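Long-range contacts in glycoside hydrolase family 81 (Clostridium thermocellum, PDB 6FOP), which probably hydrolyses beta-1,3-glucans such as laminarin as part of the cellulosome of this thermophilic bacterium: residues I79-A84 against G558-E563; H549-S553 against K573-N577; N577-I581 against I617-Y621. All coordinates share one frame; numbering follows the deposited sequence.

Contact 1 of 3, residues I79-A84 against G558-E563. With NI (nickel (II) ion), chain B.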
ATOM      1  N   ILE A  79       9.597 -21.628  -3.150  1.00 19.24           N
ATOM      2  CA  ILE A  79       9.416 -20.617  -2.121  1.00 19.23           C
ATOM      3  C   ILE A  79       9.228 -19.216  -2.677  1.00 18.25           C
ATOM      4  O   ILE A  79       8.774 -18.332  -1.955  1.00 17.30           O
ATOM      5  CB  ILE A  79      10.602 -20.634  -1.115  1.00 21.80           C
ATOM      6  CG1 ILE A  79      10.154 -20.082   0.262  1.00 24.18           C
ATOM      7  CG2 ILE A  79      11.822 -19.916  -1.663  1.00 23.81           C
ATOM      8  CD1 ILE A  79      11.094 -20.349   1.410  1.00 29.65           C
ATOM      9  N   ALA A  80       9.582 -18.996  -3.938  1.00 17.43           N
ATOM     10  CA  ALA A  80       9.523 -17.659  -4.528  1.00 17.00           C
ATOM     11  C   ALA A  80       9.259 -17.762  -6.021  1.00 18.71           C
ATOM     12  O   ALA A  80       9.632 -18.739  -6.677  1.00 21.22           O
ATOM     13  CB  ALA A  80      10.824 -16.932  -4.296  1.00 18.41           C
ATOM     14  N   TYR A  81       8.622 -16.732  -6.556  1.00 17.85           N
ATOM     15  CA  TYR A  81       8.435 -16.607  -7.990  1.00 17.48           C
ATOM     16  C   TYR A  81       8.956 -15.255  -8.398  1.00 16.77           C
ATOM     17  O   TYR A  81       8.698 -14.272  -7.727  1.00 16.73           O
ATOM     18  CB  TYR A  81       6.972 -16.770  -8.346  1.00 18.14           C
ATOM     19  CG  TYR A  81       6.741 -17.053  -9.824  1.00 19.72           C
ATOM     20  CD1 TYR A  81       7.171 -18.242 -10.396  1.00 20.66           C
ATOM     21  CD2 TYR A  81       6.127 -16.130 -10.652  1.00 20.03           C
ATOM     22  CE1 TYR A  81       6.971 -18.509 -11.736  1.00 21.97           C
ATOM     23  CE2 TYR A  81       5.900 -16.398 -11.990  1.00 21.05           C
ATOM     24  CZ  TYR A  81       6.346 -17.587 -12.536  1.00 21.92           C
ATOM     25  OH  TYR A  81       6.140 -17.863 -13.877  1.00 24.96           O
ATOM     26  N   PHE A  82       9.701 -15.228  -9.509  1.00 17.00           N
ATOM     27  CA  PHE A  82      10.519 -14.080  -9.904  1.00 17.74           C
ATOM     28  C   PHE A  82      10.081 -13.416 -11.197  1.00 17.86           C
ATOM     29  O   PHE A  82       9.708 -14.090 -12.164  1.00 18.38           O
ATOM     30  CB  PHE A  82      11.971 -14.515 -10.055  1.00 19.14           C
ATOM     31  CG  PHE A  82      12.566 -15.135  -8.816  1.00 21.32           C
ATOM     32  CD1 PHE A  82      13.099 -14.358  -7.802  1.00 23.23           C
ATOM     33  CD2 PHE A  82      12.651 -16.515  -8.702  1.00 22.94           C
ATOM     34  CE1 PHE A  82      13.661 -14.946  -6.670  1.00 24.96           C
ATOM     35  CE2 PHE A  82      13.202 -17.103  -7.582  1.00 26.31           C
ATOM     36  CZ  PHE A  82      13.711 -16.316  -6.567  1.00 25.97           C
ATOM     37  N   GLY A  83      10.099 -12.086 -11.180  1.00 16.86           N
ATOM     38  CA  GLY A  83       9.995 -11.251 -12.380  1.00 16.21           C
ATOM     39  C   GLY A  83      11.071 -10.194 -12.322  1.00 16.22           C
ATOM     40  O   GLY A  83      10.783  -8.988 -12.231  1.00 16.01           O
ATOM     41  N   ALA A  84      12.313 -10.638 -12.367  1.00 16.91           N
ATOM     42  CA  ALA A  84      13.456  -9.742 -12.181  1.00 18.07           C
ATOM     43  C   ALA A  84      13.644  -8.817 -13.367  1.00 17.28           C
ATOM     44  O   ALA A  84      13.445  -9.203 -14.536  1.00 18.54           O
ATOM     45  CB  ALA A  84      14.740 -10.535 -11.999  1.00 20.79           C
ATOM     46  N   GLY A 558       9.863  -7.129  -7.930  1.00 14.65           N
ATOM     47  CA  GLY A 558      10.497  -8.135  -8.801  1.00 13.56           C
ATOM     48  C   GLY A 558      10.352  -9.576  -8.364  1.00 14.05           C
ATOM     49  O   GLY A 558      10.866 -10.440  -9.059  1.00 16.49           O
ATOM     50  N   LYS A 559       9.624  -9.868  -7.279  1.00 14.57           N
ATOM     51  CA  LYS A 559       9.345 -11.254  -6.870  1.00 14.60           C
ATOM     52  C   LYS A 559       8.215 -11.244  -5.862  1.00 15.19           C
ATOM     53  O   LYS A 559       7.841 -10.199  -5.341  1.00 14.94           O
ATOM     54  CB  LYS A 559      10.570 -11.931  -6.271  1.00 16.39           C
ATOM     55  CG  LYS A 559      10.998 -11.423  -4.900  1.00 17.23           C
ATOM     56  CD  LYS A 559      12.126 -12.262  -4.353  1.00 19.53           C
ATOM     57  CE  LYS A 559      12.584 -11.776  -2.990  1.00 23.41           C
ATOM     58  NZ  LYS A 559      13.732 -12.594  -2.506  1.00 26.95           N
ATOM     59  N   TYR A 560       7.697 -12.427  -5.565  1.00 14.63           N
ATOM     60  CA  TYR A 560       6.921 -12.614  -4.338  1.00 14.64           C
ATOM     61  C   TYR A 560       7.370 -13.912  -3.747  1.00 15.23           C
ATOM     62  O   TYR A 560       7.877 -14.782  -4.445  1.00 15.87           O
ATOM     63  CB  TYR A 560       5.410 -12.582  -4.554  1.00 14.76           C
ATOM     64  CG  TYR A 560       4.858 -13.499  -5.605  1.00 14.78           C
ATOM     65  CD1 TYR A 560       4.533 -14.820  -5.298  1.00 15.30           C
ATOM     66  CD2 TYR A 560       4.684 -13.051  -6.918  1.00 15.92           C
ATOM     67  CE1 TYR A 560       4.034 -15.673  -6.285  1.00 16.74           C
ATOM     68  CE2 TYR A 560       4.161 -13.871  -7.898  1.00 15.91           C
ATOM     69  CZ  TYR A 560       3.853 -15.185  -7.602  1.00 15.10           C
ATOM     70  OH  TYR A 560       3.336 -16.003  -8.598  1.00 18.33           O
ATOM     71  N   CYS A 561       7.223 -14.043  -2.436  1.00 15.28           N
ATOM     72  CA  CYS A 561       7.780 -15.214  -1.782  1.00 15.28           C
ATOM     73  C   CYS A 561       7.128 -15.513  -0.451  1.00 14.35           C
ATOM     74  O   CYS A 561       6.342 -14.731   0.074  1.00 15.40           O
ATOM     75  CB  CYS A 561       9.275 -15.039  -1.590  1.00 17.76           C
ATOM     76  SG  CYS A 561       9.684 -13.667  -0.502  1.00 20.80           S
ATOM     77  N   HIS A 562       7.452 -16.693   0.053  1.00 14.02           N
ATOM     78  CA  HIS A 562       6.954 -17.242   1.314  1.00 14.93           C
ATOM     79  C   HIS A 562       8.092 -17.203   2.352  1.00 15.30           C
ATOM     80  O   HIS A 562       8.416 -18.205   2.995  1.00 16.90           O
ATOM     81  CB  HIS A 562       6.452 -18.643   1.024  1.00 15.63           C
ATOM     82  CG  HIS A 562       5.653 -19.283   2.116  1.00 15.68           C
ATOM     83  ND1 HIS A 562       6.225 -19.989   3.156  1.00 15.85           N
ATOM     84  CD2 HIS A 562       4.321 -19.441   2.247  1.00 14.83           C
ATOM     85  CE1 HIS A 562       5.276 -20.521   3.904  1.00 17.52           C
ATOM     86  NE2 HIS A 562       4.113 -20.232   3.359  1.00 15.84           N
ATOM     87  N   GLU A 563       8.666 -16.018   2.488  1.00 15.41           N
ATOM     88  CA  GLU A 563       9.769 -15.728   3.411  1.00 17.44           C
ATOM     89  C   GLU A 563       9.428 -14.514   4.250  1.00 15.97           C
ATOM     90  O   GLU A 563       8.610 -13.682   3.846  1.00 15.99           O
ATOM     91  CB  GLU A 563      11.081 -15.490   2.647  1.00 19.37           C
ATOM     92  CG  GLU A 563      11.527 -16.662   1.810  1.00 22.91           C
ATOM     93  CD  GLU A 563      12.821 -16.421   1.065  1.00 27.70           C
ATOM     94  OE1 GLU A 563      12.967 -15.365   0.431  1.00 33.47           O
ATOM     95  OE2 GLU A 563      13.689 -17.309   1.102  1.00 34.31           O
TER
HETATM   96 NI    NI B 828       2.410 -21.270   3.934  1.00 14.81          NI

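Contact 2 of 3, residues H549-S553 against K573-N577. With NI (nickel (II) ion), chain B.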
ATOM      1  N   HIS A 549       2.867 -22.493  -2.764  1.00 17.25           N
ATOM      2  CA  HIS A 549       2.075 -22.047  -1.620  1.00 17.44           C
ATOM      3  C   HIS A 549       0.808 -21.365  -2.109  1.00 17.23           C
ATOM      4  O   HIS A 549       0.775 -20.843  -3.231  1.00 17.76           O
ATOM      5  CB  HIS A 549       2.912 -21.078  -0.754  1.00 17.02           C
ATOM      6  CG  HIS A 549       4.273 -21.595  -0.410  1.00 18.07           C
ATOM      7  ND1 HIS A 549       4.499 -22.391   0.694  1.00 18.63           N
ATOM      8  CD2 HIS A 549       5.451 -21.536  -1.075  1.00 18.77           C
ATOM      9  CE1 HIS A 549       5.764 -22.760   0.720  1.00 20.56           C
ATOM     10  NE2 HIS A 549       6.366 -22.258  -0.347  1.00 20.29           N
ATOM     11  N   ASN A 550      -0.178 -21.262  -1.216  1.00 16.87           N
ATOM     12  CA  ASN A 550      -1.427 -20.542  -1.428  1.00 16.81           C
ATOM     13  C   ASN A 550      -1.430 -19.115  -0.853  1.00 15.56           C
ATOM     14  O   ASN A 550      -2.463 -18.461  -0.813  1.00 16.14           O
ATOM     15  CB  ASN A 550      -2.626 -21.354  -0.922  1.00 17.21           C
ATOM     16  CG  ASN A 550      -2.671 -21.496   0.601  1.00 18.80           C
ATOM     17  OD1 ASN A 550      -2.082 -20.720   1.360  1.00 18.43           O
ATOM     18  ND2 ASN A 550      -3.327 -22.568   1.047  1.00 20.17           N
ATOM     19  N   TYR A 551      -0.246 -18.659  -0.455  1.00 14.90           N
ATOM     20  CA  TYR A 551      -0.039 -17.440   0.305  1.00 14.57           C
ATOM     21  C   TYR A 551       1.363 -16.949  -0.005  1.00 14.03           C
ATOM     22  O   TYR A 551       2.278 -17.761  -0.081  1.00 14.60           O
ATOM     23  CB  TYR A 551      -0.156 -17.770   1.794  1.00 14.42           C
ATOM     24  CG  TYR A 551       0.435 -16.744   2.752  1.00 13.75           C
ATOM     25  CD1 TYR A 551      -0.064 -15.425   2.792  1.00 14.60           C
ATOM     26  CD2 TYR A 551       1.479 -17.071   3.592  1.00 14.40           C
ATOM     27  CE1 TYR A 551       0.464 -14.493   3.661  1.00 14.12           C
ATOM     28  CE2 TYR A 551       2.011 -16.145   4.460  1.00 13.75           C
ATOM     29  CZ  TYR A 551       1.485 -14.854   4.509  1.00 13.87           C
ATOM     30  OH  TYR A 551       1.986 -13.953   5.401  1.00 13.66           O
ATOM     31  N   ALA A 552       1.495 -15.636  -0.191  1.00 13.83           N
ATOM     32  CA  ALA A 552       2.797 -14.973  -0.250  1.00 14.09           C
ATOM     33  C   ALA A 552       2.900 -14.047   0.950  1.00 13.96           C
ATOM     34  O   ALA A 552       2.030 -13.196   1.156  1.00 14.55           O
ATOM     35  CB  ALA A 552       2.966 -14.172  -1.540  1.00 15.07           C
ATOM     36  N   SER A 553       3.973 -14.190   1.720  1.00 13.26           N
ATOM     37  CA  SER A 553       4.205 -13.324   2.883  1.00 13.30           C
ATOM     38  C   SER A 553       4.878 -12.000   2.551  1.00 13.51           C
ATOM     39  O   SER A 553       4.700 -11.038   3.301  1.00 15.11           O
ATOM     40  CB  SER A 553       4.989 -14.085   3.954  1.00 15.17           C
ATOM     41  OG  SER A 553       6.125 -14.709   3.415  1.00 14.92           O
ATOM     42  N   LYS A 573       5.266 -16.891   9.606  1.00 13.67           N
ATOM     43  CA  LYS A 573       5.225 -16.426   8.236  1.00 14.00           C
ATOM     44  C   LYS A 573       3.796 -16.094   7.804  1.00 12.72           C
ATOM     45  O   LYS A 573       3.567 -15.076   7.144  1.00 14.36           O
ATOM     46  CB  LYS A 573       5.849 -17.440   7.280  1.00 14.06           C
ATOM     47  CG  LYS A 573       7.339 -17.637   7.483  1.00 15.82           C
ATOM     48  CD  LYS A 573       7.944 -18.569   6.451  1.00 17.78           C
ATOM     49  CE  LYS A 573       9.388 -18.877   6.799  1.00 21.66           C
ATOM     50  NZ  LYS A 573      10.068 -19.685   5.766  1.00 26.42           N
ATOM     51  N   HIS A 574       2.833 -16.935   8.174  1.00 13.64           N
ATOM     52  CA  HIS A 574       1.417 -16.675   7.883  1.00 12.87           C
ATOM     53  C   HIS A 574       0.861 -15.513   8.739  1.00 13.44           C
ATOM     54  O   HIS A 574       0.135 -14.647   8.232  1.00 13.39           O
ATOM     55  CB  HIS A 574       0.617 -17.966   8.106  1.00 13.96           C
ATOM     56  CG  HIS A 574       0.700 -18.914   6.955  1.00 13.30           C
ATOM     57  ND1 HIS A 574      -0.390 -19.267   6.206  1.00 13.97           N
ATOM     58  CD2 HIS A 574       1.758 -19.521   6.383  1.00 14.39           C
ATOM     59  CE1 HIS A 574      -0.020 -20.071   5.237  1.00 14.09           C
ATOM     60  NE2 HIS A 574       1.277 -20.248   5.328  1.00 14.19           N
ATOM     61  N   GLY A 575       1.241 -15.489  10.023  1.00 12.72           N
ATOM     62  CA  GLY A 575       0.657 -14.543  10.966  1.00 12.24           C
ATOM     63  C   GLY A 575       1.005 -13.085  10.721  1.00 11.84           C
ATOM     64  O   GLY A 575       0.247 -12.193  11.155  1.00 12.81           O
ATOM     65  N   ILE A 576       2.145 -12.804  10.065  1.00 12.36           N
ATOM     66  CA  ILE A 576       2.490 -11.407   9.824  1.00 13.31           C
ATOM     67  C   ILE A 576       1.513 -10.707   8.896  1.00 12.61           C
ATOM     68  O   ILE A 576       1.566  -9.492   8.814  1.00 13.72           O
ATOM     69  CB  ILE A 576       3.931 -11.187   9.293  1.00 13.66           C
ATOM     70  CG1 ILE A 576       4.163 -11.847   7.911  1.00 14.63           C
ATOM     71  CG2 ILE A 576       4.979 -11.643  10.316  1.00 14.57           C
ATOM     72  CD1 ILE A 576       5.043 -11.019   7.005  1.00 16.60           C
ATOM     73  N   ASN A 577       0.668 -11.443   8.164  1.00 12.28           N
ATOM     74  CA  ASN A 577      -0.368 -10.823   7.349  1.00 12.17           C
ATOM     75  C   ASN A 577      -1.748 -10.863   7.966  1.00 12.25           C
ATOM     76  O   ASN A 577      -2.736 -10.558   7.324  1.00 11.94           O
ATOM     77  CB  ASN A 577      -0.318 -11.346   5.901  1.00 12.48           C
ATOM     78  CG  ASN A 577       0.643 -10.536   5.082  1.00 11.79           C
ATOM     79  OD1 ASN A 577       0.338  -9.391   4.733  1.00 12.80           O
ATOM     80  ND2 ASN A 577       1.857 -11.055   4.881  1.00 13.03           N
TER
HETATM   81 NI    NI B 828       2.410 -21.270   3.934  1.00 14.81          NI

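Contact 3 of 3, residues N577-I581 against I617-Y621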
ATOM      1  N   ASN A 577       0.668 -11.443   8.164  1.00 12.28           N
ATOM      2  CA  ASN A 577      -0.368 -10.823   7.349  1.00 12.17           C
ATOM      3  C   ASN A 577      -1.748 -10.863   7.966  1.00 12.25           C
ATOM      4  O   ASN A 577      -2.736 -10.558   7.324  1.00 11.94           O
ATOM      5  CB  ASN A 577      -0.318 -11.346   5.901  1.00 12.48           C
ATOM      6  CG  ASN A 577       0.643 -10.536   5.082  1.00 11.79           C
ATOM      7  OD1 ASN A 577       0.338  -9.391   4.733  1.00 12.80           O
ATOM      8  ND2 ASN A 577       1.857 -11.055   4.881  1.00 13.03           N
ATOM      9  N   PHE A 578      -1.792 -11.289   9.230  1.00 12.87           N
ATOM     10  CA  PHE A 578      -3.011 -11.175  10.022  1.00 12.45           C
ATOM     11  C   PHE A 578      -2.899 -10.068  11.061  1.00 12.24           C
ATOM     12  O   PHE A 578      -3.842  -9.273  11.229  1.00 12.90           O
ATOM     13  CB  PHE A 578      -3.345 -12.495  10.747  1.00 12.52           C
ATOM     14  CG  PHE A 578      -3.310 -13.744   9.880  1.00 13.01           C
ATOM     15  CD1 PHE A 578      -3.537 -13.721   8.516  1.00 13.29           C
ATOM     16  CD2 PHE A 578      -3.068 -14.974  10.468  1.00 13.73           C
ATOM     17  CE1 PHE A 578      -3.472 -14.882   7.769  1.00 13.35           C
ATOM     18  CE2 PHE A 578      -2.991 -16.139   9.726  1.00 14.67           C
ATOM     19  CZ  PHE A 578      -3.208 -16.097   8.359  1.00 13.95           C
ATOM     20  N   LEU A 579      -1.785 -10.020  11.787  1.00 12.58           N
ATOM     21  CA  LEU A 579      -1.700  -9.114  12.933  1.00 13.18           C
ATOM     22  C   LEU A 579      -1.383  -7.676  12.489  1.00 12.36           C
ATOM     23  O   LEU A 579      -0.675  -7.457  11.481  1.00 13.27           O
ATOM     24  CB  LEU A 579      -0.717  -9.656  13.965  1.00 14.62           C
ATOM     25  CG  LEU A 579       0.771  -9.484  13.707  1.00 15.73           C
ATOM     26  CD1 LEU A 579       1.271  -8.092  14.126  1.00 16.18           C
ATOM     27  CD2 LEU A 579       1.537 -10.563  14.469  1.00 17.85           C
ATOM     28  N   PRO A 580      -1.854  -6.670  13.221  1.00 12.15           N
ATOM     29  CA  PRO A 580      -2.738  -6.812  14.375  1.00 12.06           C
ATOM     30  C   PRO A 580      -4.167  -7.116  13.937  1.00 12.13           C
ATOM     31  O   PRO A 580      -4.683  -6.522  12.998  1.00 13.91           O
ATOM     32  CB  PRO A 580      -2.658  -5.443  15.040  1.00 12.74           C
ATOM     33  CG  PRO A 580      -2.442  -4.508  13.884  1.00 12.67           C
ATOM     34  CD  PRO A 580      -1.593  -5.260  12.895  1.00 13.91           C
ATOM     35  N   ILE A 581      -4.813  -8.018  14.659  0.50 12.20           N
ATOM     36  CA  ILE A 581      -6.210  -8.319  14.398  0.50 12.44           C
ATOM     37  C   ILE A 581      -7.063  -7.304  15.163  0.50 13.20           C
ATOM     38  O   ILE A 581      -7.037  -7.277  16.385  0.50 14.06           O
ATOM     39  CB  ILE A 581      -6.538  -9.798  14.722  0.50 12.98           C
ATOM     40  CG1 ILE A 581      -5.662 -10.738  13.856  0.50 13.09           C
ATOM     41  CG2 ILE A 581      -7.998 -10.088  14.456  0.50 13.64           C
ATOM     42  CD1 ILE A 581      -5.845 -12.216  14.150  0.50 13.03           C
ATOM     43  N   ILE A 617      -2.788 -15.661  17.558  1.00 13.98           N
ATOM     44  CA  ILE A 617      -3.018 -15.055  16.242  1.00 14.11           C
ATOM     45  C   ILE A 617      -3.690 -16.092  15.338  1.00 12.71           C
ATOM     46  O   ILE A 617      -4.656 -15.774  14.628  1.00 13.42           O
ATOM     47  CB  ILE A 617      -1.702 -14.596  15.625  1.00 14.80           C
ATOM     48  CG1 ILE A 617      -0.963 -13.586  16.496  1.00 16.77           C
ATOM     49  CG2 ILE A 617      -1.915 -14.032  14.235  1.00 15.60           C
ATOM     50  CD1 ILE A 617      -1.723 -12.365  16.850  1.00 17.95           C
ATOM     51  N   GLN A 618      -3.176 -17.335  15.347  1.00 12.62           N
ATOM     52  CA  GLN A 618      -3.714 -18.357  14.439  1.00 13.29           C
ATOM     53  C   GLN A 618      -5.122 -18.773  14.796  1.00 13.46           C
ATOM     54  O   GLN A 618      -5.939 -19.051  13.911  1.00 14.15           O
ATOM     55  CB  GLN A 618      -2.814 -19.583  14.387  1.00 14.21           C
ATOM     56  CG  GLN A 618      -1.472 -19.316  13.739  1.00 14.92           C
ATOM     57  CD  GLN A 618      -1.586 -18.991  12.275  1.00 14.21           C
ATOM     58  OE1 GLN A 618      -2.609 -19.255  11.658  1.00 14.62           O
ATOM     59  NE2 GLN A 618      -0.501 -18.471  11.701  1.00 15.66           N
ATOM     60  N   TYR A 619      -5.427 -18.838  16.100  1.00 13.15           N
ATOM     61  CA  TYR A 619      -6.798 -19.220  16.462  1.00 13.83           C
ATOM     62  C   TYR A 619      -7.801 -18.084  16.245  1.00 12.55           C
ATOM     63  O   TYR A 619      -8.964 -18.358  15.905  1.00 13.69           O
ATOM     64  CB  TYR A 619      -6.869 -19.759  17.887  1.00 13.84           C
ATOM     65  CG  TYR A 619      -6.042 -21.001  18.157  1.00 14.33           C
ATOM     66  CD1 TYR A 619      -5.719 -21.900  17.147  1.00 14.40           C
ATOM     67  CD2 TYR A 619      -5.601 -21.277  19.436  1.00 14.17           C
ATOM     68  CE1 TYR A 619      -4.995 -23.053  17.398  1.00 15.16           C
ATOM     69  CE2 TYR A 619      -4.858 -22.421  19.697  1.00 14.11           C
ATOM     70  CZ  TYR A 619      -4.526 -23.286  18.681  1.00 15.00           C
ATOM     71  OH  TYR A 619      -3.808 -24.429  18.940  1.00 16.25           O
ATOM     72  N   MET A 620      -7.371 -16.820  16.370  1.00 13.34           N
ATOM     73  CA  MET A 620      -8.230 -15.705  15.953  0.55 13.98           C
ATOM     74  C   MET A 620      -8.544 -15.772  14.463  1.00 13.33           C
ATOM     75  O   MET A 620      -9.690 -15.541  14.042  1.00 14.21           O
ATOM     76  CB  MET A 620      -7.591 -14.376  16.286  0.55 14.92           C
ATOM     77  CG  MET A 620      -7.589 -14.075  17.775  0.55 14.85           C
ATOM     78  SD  MET A 620      -7.027 -12.374  18.040  0.55 14.97           S
ATOM     79  CE  MET A 620      -5.274 -12.508  17.755  0.55 16.66           C
ATOM     80  N   TYR A 621      -7.534 -16.154  13.662  1.00 13.35           N
ATOM     81  CA  TYR A 621      -7.711 -16.313  12.222  1.00 14.15           C
ATOM     82  C   TYR A 621      -8.644 -17.491  11.903  1.00 13.73           C
ATOM     83  O   TYR A 621      -9.613 -17.353  11.144  1.00 13.81           O
ATOM     84  CB  TYR A 621      -6.348 -16.547  11.595  1.00 13.79           C
ATOM     85  CG  TYR A 621      -6.365 -16.714  10.107  1.00 13.16           C
ATOM     86  CD1 TYR A 621      -6.575 -15.606   9.273  1.00 13.45           C
ATOM     87  CD2 TYR A 621      -6.099 -17.946   9.514  1.00 14.19           C
ATOM     88  CE1 TYR A 621      -6.589 -15.747   7.899  1.00 13.81           C
ATOM     89  CE2 TYR A 621      -6.089 -18.079   8.132  1.00 13.59           C
ATOM     90  CZ  TYR A 621      -6.339 -16.979   7.328  1.00 13.64           C
ATOM     91  OH  TYR A 621      -6.304 -17.128   5.940  1.00 14.51           O
TER

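Contact 1 of 3, residues I79-A84 against G558-E563
Tyr81 and Tyr560 form a hydrogen-bonded antiparallel pair. Tyr81 N reaches Tyr560 O at 3.0 Å, and Tyr560 N returns the bond to Tyr81 O at the same distance. Gly83 N to Gly558 O and His562 N to Ile79 O extend the ladder at either end. Just beyond the strand, His562 NE2 binds nickel. Strand 80-82 is thereby added as an outermost strand to a small antiparallel sheet whose other strands come from the C-terminal part of the chain.

On one face Lys559 lies beside Phe82, pointing the same way. Lys559 CB rests 3.3 Å from Tyr81 O and 3.8 Å from Phe82 CD1. With chi1 at 71°, CG sits between the backbone N and the carbonyl carbon. The extended chain then carries Lys559 CD to 3.9 Å from Phe82 CE1. Farther out the tip leaves strand 80-82: Lys559 has a cation-pi contact with Trp556, and its NZ makes a long, weak ion pair with Asp487 and a hydrogen bond to a methylpentanediol molecule, probably from the crystallisation liquor. Ala80 CB meets Cys561 CB on this same face.

On the other face Tyr81 CB stands over the Tyr560 ring, 4.0 Å from its centroid, in a CH-pi contact. Tyr560 OH is held by Ser544 N.

Backbone bonds thus fix the register. Apolar contacts form on both faces of the pair, while the polar ends of Lys559 and Tyr560 find partners outside it.

Contact 2 of 3, residues H549-S553 against K573-N577
Tyr551 OH gives its hydrogen to Lys573 O over 2.6 Å. The oxygen lies at the edge of the ring, in its plane, and the hydroxyl is tilted only slightly from the carbonyl plane. The same Tyr551 OH accepts a bond from Asn577 ND2 at 2.9 Å. That bond is fairly straight, 162° at the hydrogen, and OH lies close to the amide plane. The phenol oxygen is therefore used both as donor and as acceptor. The Tyr551 ring and the Asn577 amide are steeply turned against each other. Asn577 ND2 also makes a weak bond to Ser553 O, and Ser553 CB packs against Lys573 O.

Tyr551 also touches the metal ligand His574. CG of Tyr551 is anti to its own backbone N (chi1 162°), and the side chain runs past His574 in the opposite direction. Tyr551 CD2 comes over the centre of one imidazole face, 3.6 Å from His574 NE2. The two planes meet obliquely, at 43°. His574 NE2 binds nickel at 2.1 Å.

The contact lies in the family 81 C-terminal domain, which belongs to the six-hairpin clan. Here a loop leading to strand 554-556 meets helix 570-575 and the turn after it. Asn577 N bonds to His574 O where the helix gives way to the turn.

Farther out, with NE2 on nickel and ND1 on Asn598 OD1, the His574 imidazole is held at both nitrogens, while Ser494 OG holds Asn577 OD1, so both ends of that amide are engaged. His562, Glu601 and Glu605 complete the nickel site; His549 ND1 bonds to Glu605 and Asn550 N to Glu601, which probably steadies these carboxylates from the loop side.

Contact 3 of 3, residues N577-I581 against I617-Y621
Phe578 and Tyr621 lie ring on ring in an offset stack. Their planes are 8° apart and their centroids 3.6 Å apart. This is the tight part of the contact: Phe578 CE1 approaches Tyr621 CE1 to 3.2 Å, and Tyr621 CD1 sits over the centre of the Phe578 face. Tyr621 reaches over the loop with CG anti to its backbone N (chi1 -179°). At the rim of the Phe578 ring, Gln618 OE1 lies in the ring plane, 3.7 Å from Phe578 CE2, where it meets the weakly positive edge.

The loop lies between helices 570-575 and 592-606 and packs against helix 615-622, within the C-terminal domain of a family 81 enzyme, whose catalytic domain is an (alpha/alpha)6 barrel. Asn598 of helix 592-606 touches the side chains of both Phe578 and Tyr621.

Away from the stack the fit is looser. Ile617 CG2 is 4.1 Å from Phe578 CD2, and Ile617 CD1 is as far from Leu579 CB. A cis peptide bond precedes Pro580, whose partly exposed side chain points away from 617-621 and touches Glu496 and Asn499 of helix 494-511. Ile581 CD1 then turns back to Met620 CB, but both residues have two conformers, so the detail of that pair is doubtful.

Contacts 1 and 2 meet at the nickel site, to which contact 1 brings His562 and contact 2 His574. Their centres are about 13 Å apart. Ser553 OG of contact 2 is 2.7 Å from Glu563 O of contact 1, a probable hydrogen bond, and His549 packs on the His562 ring. Contact 3 continues from contact 2 through the shared Asn577, with centres about 11 Å apart. Gln618 NE2 touches His574 CB at 3.8 Å, so helix 615-622 backs the helix that carries a nickel ligand, though the Gln618 side chain is still about 9 Å from the metal. Contacts 1 and 3 do not touch, their nearest atoms being about 7 Å apart.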